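Long-range contacts in endoglucanase (Uncultured bacterium, PDB 3X17), which probably hydrolyses internal beta-1,4-glucosidic bonds of cellulose as a family 9 endoglucanase carrying an N-terminal Ig-like domain: residues H514-A519 with D534-N539; L475-V480 with R527-V532. All coordinates share one frame; numbering follows the deposited sequence.

Contact 1. Residues H514-A519 with D534-N539; sequences HPQTKA and DSYETN
Glu537 meets Gln516 and Thr517 through its carboxylate, whose OE1 accepts three hydrogen bonds from them. The backbone N of Gln516 gives a nearly straight bond, 2.9 Å from Glu537 OE1 (171°). The backbone N of Thr517 lies 3.0 Å from the same Glu537 OE1 but at a more bent 138°. Both amides approach from above the carboxylate plane, whereas Glu537 OE1 offers its syn lone pair, on the side of OE2, to Thr517 OG1, 3.0 Å away. Ser535 OG, from the same segment, engages OE2, and these four donors hold the buried carboxylate in place. Glutamate suits the place because its chain, bent at chi2 (-78°), has the length to bring CD up to the facing loop, and threonine adds a hydroxyl to its amide.

Both segments belong to the long irregular connection between helices 494-499 and 543-558 in the (alpha/alpha)6 barrel domain, and Ser535 centres an inverse gamma turn. The spacing of Tyr529, Asp531 and Tyr536 is consistent with the second family 9 signature, aromatic-x-Asp-x4-aromatic-x3-Glu, which spans both contacts. No backbone-to-backbone bond joins the two segments; every link uses a side chain, of Glu537 or of Tyr536.

A second polar link lies nearer the surface: Gln516 NE2 donates to Tyr536 OH over 2.9 Å, the hydroxyl lying close to the amide plane and the NE2 at the ring's edge. The side chains cross at about a right angle.

Apolar contact is small: Thr517 CG2 comes obliquely to the Tyr536 ring, 3.4 Å from CE2. Pro515 lies beside Glu537 OE1, its ring packed on Ile520 and Pro522.

Contact 2. Residues L475-V480 with R527-V532; sequences LAKSYV and RGYADV
Leu475 and Arg527 begin the contact with CA atoms 6.6 Å apart, and the two irregular backbones diverge to 9.4 Å between the CA atoms of Tyr479 and Asp531, past inverse gamma turns centred on Gly528 and Asp531. Side chains bridge the interval. The Tyr479 ring points its edge at the face of Tyr529 in a T-shaped stack, planes 84° apart and centroids 5.0 Å apart; Tyr479 CE1 stands over the centre of the Tyr529 ring. Tyr529 leaves its backbone toward the other segment, and chi1 (160°) sets CG anti to the backbone N. Leu475 CD1 touches Tyr529 CB at 4.0 Å, while Leu475 CD2 rests on the aliphatic CG of Arg527.

Lys477 crosses Tyr529 at about a right angle, its CE 3.5 Å from Tyr529 OH, and NZ goes on to a 3.1 Å salt bridge with Asp531 OD2, meeting it from above the carboxylate plane. A long lysine can run past the ring and still reach the acid; NZ also binds Pro487 O and Asn486 OD1, and Asp531 OD2 accepts from Arg489 N. An alanine in place of Tyr529 would probably open a gap beside the Tyr479 edge and leave Asn539 OD1 without its hydroxyl partner.

Helix 456-469 precedes residues 475-480 and helix 543-558 follows 527-532, while Ala476 packs on strand 17-19 and Arg527 salt-bridges Asp81 just before strand 82-87, tying these loops to the Ig-like domain.

In the fold
Contacts 1 and 2 have centres about 12 Å apart, and their segments alternate along the chain: 475-480, 514-519, 527-532, 534-539. They touch through the end of 534-539, where Asn539 ND2 lies 3.1 Å from Asp531 OD1, a probable hydrogen bond, and the Thr538 methyl packs on Tyr529. Contact 2 faces the Ig-like domain, whereas contact 1 lies farther along the same set of loops. In family 9 enzymes the loop entering the last helix typically carries the catalytic acid, so the region holding both contacts is probably close to the active site, although no substrate is bound here. None of their residues is a ligand of the zinc or calcium ions.

Contact 1. Residues H514-A519 with D534-N539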
# COMPACT_ATOMS: atom_id res chain seq x y z
N HIS A 514 12.23 8.86 12.46
CA HIS A 514 13.65 8.94 12.11
C HIS A 514 13.88 9.79 10.88
O HIS A 514 14.04 9.27 9.78
CB HIS A 514 14.25 7.54 11.90
CG HIS A 514 14.07 6.63 13.08
ND1 HIS A 514 13.10 5.65 13.12
CD2 HIS A 514 14.62 6.65 14.32
CE1 HIS A 514 13.10 5.07 14.31
NE2 HIS A 514 14.00 5.68 15.06
N PRO A 515 13.91 11.12 11.07
CA PRO A 515 14.00 12.09 9.98
C PRO A 515 15.29 12.03 9.16
O PRO A 515 16.33 11.66 9.69
CB PRO A 515 13.94 13.44 10.71
CG PRO A 515 14.36 13.16 12.12
CD PRO A 515 13.91 11.75 12.40
N GLN A 516 15.22 12.56 7.94
CA GLN A 516 16.33 12.61 7.00
C GLN A 516 16.47 14.03 6.49
O GLN A 516 17.44 14.36 5.83
CB GLN A 516 16.04 11.74 5.78
CG GLN A 516 15.78 10.30 6.11
CD GLN A 516 16.66 9.36 5.32
OE1 GLN A 516 16.79 8.19 5.69
NE2 GLN A 516 17.23 9.84 4.22
N THR A 517 15.42 14.82 6.66
CA THR A 517 15.39 16.14 6.09
C THR A 517 15.12 17.17 7.18
O THR A 517 15.11 16.84 8.37
CB THR A 517 14.32 16.26 4.97
OG1 THR A 517 13.02 16.17 5.56
CG2 THR A 517 14.47 15.14 3.97
N LYS A 518 14.92 18.41 6.76
CA LYS A 518 15.00 19.54 7.66
C LYS A 518 13.68 19.73 8.42
O LYS A 518 13.69 20.16 9.58
CB LYS A 518 15.35 20.82 6.87
CG LYS A 518 15.77 21.99 7.76
CD LYS A 518 16.87 22.85 7.11
CE LYS A 518 16.63 24.36 7.34
NZ LYS A 518 15.40 24.88 6.65
N ALA A 519 12.57 19.38 7.79
CA ALA A 519 11.28 19.94 8.17
C ALA A 519 10.50 19.14 9.22
O ALA A 519 9.40 19.54 9.61
CB ALA A 519 10.41 20.20 6.94
N ASP A 534 9.82 18.96 0.18
CA ASP A 534 11.17 18.45 0.48
C ASP A 534 11.16 17.19 1.34
O ASP A 534 12.18 16.51 1.46
CB ASP A 534 11.97 19.54 1.24
CG ASP A 534 11.53 20.95 0.88
OD1 ASP A 534 10.54 21.46 1.50
OD2 ASP A 534 12.11 21.53 -0.08
N SER A 535 10.09 16.99 2.10
CA SER A 535 10.08 15.90 3.07
C SER A 535 9.75 14.62 2.37
O SER A 535 8.58 14.23 2.27
CB SER A 535 9.06 16.17 4.18
OG SER A 535 9.12 15.13 5.15
N TYR A 536 10.77 13.98 1.81
CA TYR A 536 10.57 12.75 1.10
C TYR A 536 10.43 11.56 2.07
O TYR A 536 9.97 10.48 1.67
CB TYR A 536 11.69 12.54 0.08
CG TYR A 536 13.08 12.44 0.68
CD1 TYR A 536 13.51 11.27 1.29
CD2 TYR A 536 14.00 13.51 0.60
CE1 TYR A 536 14.79 11.17 1.88
CE2 TYR A 536 15.28 13.41 1.18
CZ TYR A 536 15.66 12.23 1.81
OH TYR A 536 16.93 12.08 2.35
N GLU A 537 10.79 11.72 3.31
CA GLU A 537 10.67 10.62 4.24
C GLU A 537 9.33 10.58 4.98
O GLU A 537 9.07 9.74 5.77
CB GLU A 537 11.86 10.57 5.19
CG GLU A 537 11.81 11.43 6.38
CD GLU A 537 12.11 12.85 6.09
OE1 GLU A 537 12.76 13.53 6.86
OE2 GLU A 537 11.65 13.29 5.06
N THR A 538 8.48 11.51 4.66
CA THR A 538 7.25 11.74 5.40
C THR A 538 6.10 11.97 4.41
O THR A 538 4.94 11.63 4.69
CB THR A 538 7.48 12.99 6.27
OG1 THR A 538 7.85 12.60 7.60
CG2 THR A 538 6.39 13.92 6.23
N ASN A 539 6.41 12.59 3.28
CA ASN A 539 5.37 13.16 2.43
C ASN A 539 5.54 12.75 0.98
O ASN A 539 5.15 13.48 0.04
CB ASN A 539 5.33 14.68 2.55
CG ASN A 539 3.98 15.26 2.17
OD1 ASN A 539 2.92 14.71 2.50
ND2 ASN A 539 4.01 16.39 1.46

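Contact 2. Residues L475-V480 with R527-V532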
# COMPACT_ATOMS: atom_id res chain seq x y z
N LEU A 475 -3.09 14.72 13.67
CA LEU A 475 -2.88 15.89 12.79
C LEU A 475 -4.12 16.21 11.97
O LEU A 475 -4.13 17.13 11.16
CB LEU A 475 -1.69 15.63 11.85
CG LEU A 475 -0.37 15.39 12.58
CD1 LEU A 475 0.71 15.03 11.59
CD2 LEU A 475 0.04 16.58 13.52
N ALA A 476 -5.18 15.41 12.16
CA ALA A 476 -6.40 15.62 11.43
C ALA A 476 -6.10 15.67 9.93
O ALA A 476 -6.64 16.53 9.20
CB ALA A 476 -7.07 16.93 11.89
N LYS A 477 -5.18 14.81 9.49
CA LYS A 477 -4.64 14.87 8.12
C LYS A 477 -5.18 13.72 7.31
O LYS A 477 -5.14 12.56 7.75
CB LYS A 477 -3.12 14.76 8.16
CG LYS A 477 -2.41 15.08 6.81
CD LYS A 477 -2.36 16.60 6.55
CE LYS A 477 -1.85 16.93 5.13
NZ LYS A 477 -2.30 18.30 4.65
N SER A 478 -5.56 13.99 6.07
CA SER A 478 -5.76 12.90 5.10
C SER A 478 -4.43 12.66 4.42
O SER A 478 -3.81 13.63 3.96
CB SER A 478 -6.78 13.30 4.04
OG SER A 478 -6.67 12.44 2.90
N TYR A 479 -3.95 11.42 4.43
CA TYR A 479 -2.64 11.15 3.85
C TYR A 479 -2.75 10.73 2.40
O TYR A 479 -1.77 10.30 1.80
CB TYR A 479 -1.89 10.10 4.67
CG TYR A 479 -1.44 10.61 6.05
CD1 TYR A 479 -0.47 11.61 6.18
CD2 TYR A 479 -2.05 10.14 7.22
CE1 TYR A 479 -0.05 12.08 7.45
CE2 TYR A 479 -1.64 10.59 8.50
CZ TYR A 479 -0.65 11.58 8.60
OH TYR A 479 -0.28 12.02 9.85
N VAL A 480 -3.96 10.81 1.82
CA VAL A 480 -4.15 10.42 0.44
C VAL A 480 -4.48 11.64 -0.41
O VAL A 480 -5.44 12.36 -0.13
CB VAL A 480 -5.27 9.37 0.25
CG1 VAL A 480 -5.33 8.96 -1.23
CG2 VAL A 480 -5.01 8.15 1.10
N ARG A 527 2.90 12.24 15.14
CA ARG A 527 3.00 13.63 14.76
C ARG A 527 4.20 13.97 13.89
O ARG A 527 4.36 15.13 13.50
CB ARG A 527 2.98 14.53 15.98
CG ARG A 527 1.58 14.82 16.48
CD ARG A 527 1.66 15.78 17.65
NE ARG A 527 0.34 16.17 18.10
CZ ARG A 527 -0.36 15.46 18.98
NH1 ARG A 527 0.18 14.39 19.54
NH2 ARG A 527 -1.57 15.86 19.32
N GLY A 528 5.04 12.98 13.60
CA GLY A 528 6.28 13.23 12.85
C GLY A 528 6.14 13.37 11.33
O GLY A 528 6.65 12.57 10.58
N TYR A 529 5.39 14.37 10.88
CA TYR A 529 5.04 14.47 9.45
C TYR A 529 4.95 15.93 9.06
O TYR A 529 4.46 16.73 9.84
CB TYR A 529 3.69 13.81 9.17
CG TYR A 529 3.04 14.26 7.87
CD1 TYR A 529 3.28 13.58 6.68
CD2 TYR A 529 2.17 15.36 7.84
CE1 TYR A 529 2.66 13.98 5.48
CE2 TYR A 529 1.56 15.77 6.64
CZ TYR A 529 1.86 15.10 5.45
OH TYR A 529 1.26 15.49 4.26
N ALA A 530 5.28 16.25 7.82
CA ALA A 530 5.14 17.63 7.34
C ALA A 530 4.69 17.70 5.90
O ALA A 530 5.33 17.14 5.01
CB ALA A 530 6.46 18.41 7.50
N ASP A 531 3.63 18.45 5.65
CA ASP A 531 3.14 18.55 4.29
C ASP A 531 3.98 19.55 3.48
O ASP A 531 3.53 20.63 3.15
CB ASP A 531 1.65 18.92 4.25
CG ASP A 531 1.08 18.92 2.83
OD1 ASP A 531 1.80 18.51 1.87
OD2 ASP A 531 -0.10 19.32 2.68
N VAL A 532 5.19 19.15 3.11
CA VAL A 532 6.04 20.03 2.33
C VAL A 532 6.82 19.20 1.33
O VAL A 532 7.16 18.03 1.60
CB VAL A 532 7.02 20.83 3.24
CG1 VAL A 532 7.94 19.89 4.00
CG2 VAL A 532 7.85 21.76 2.40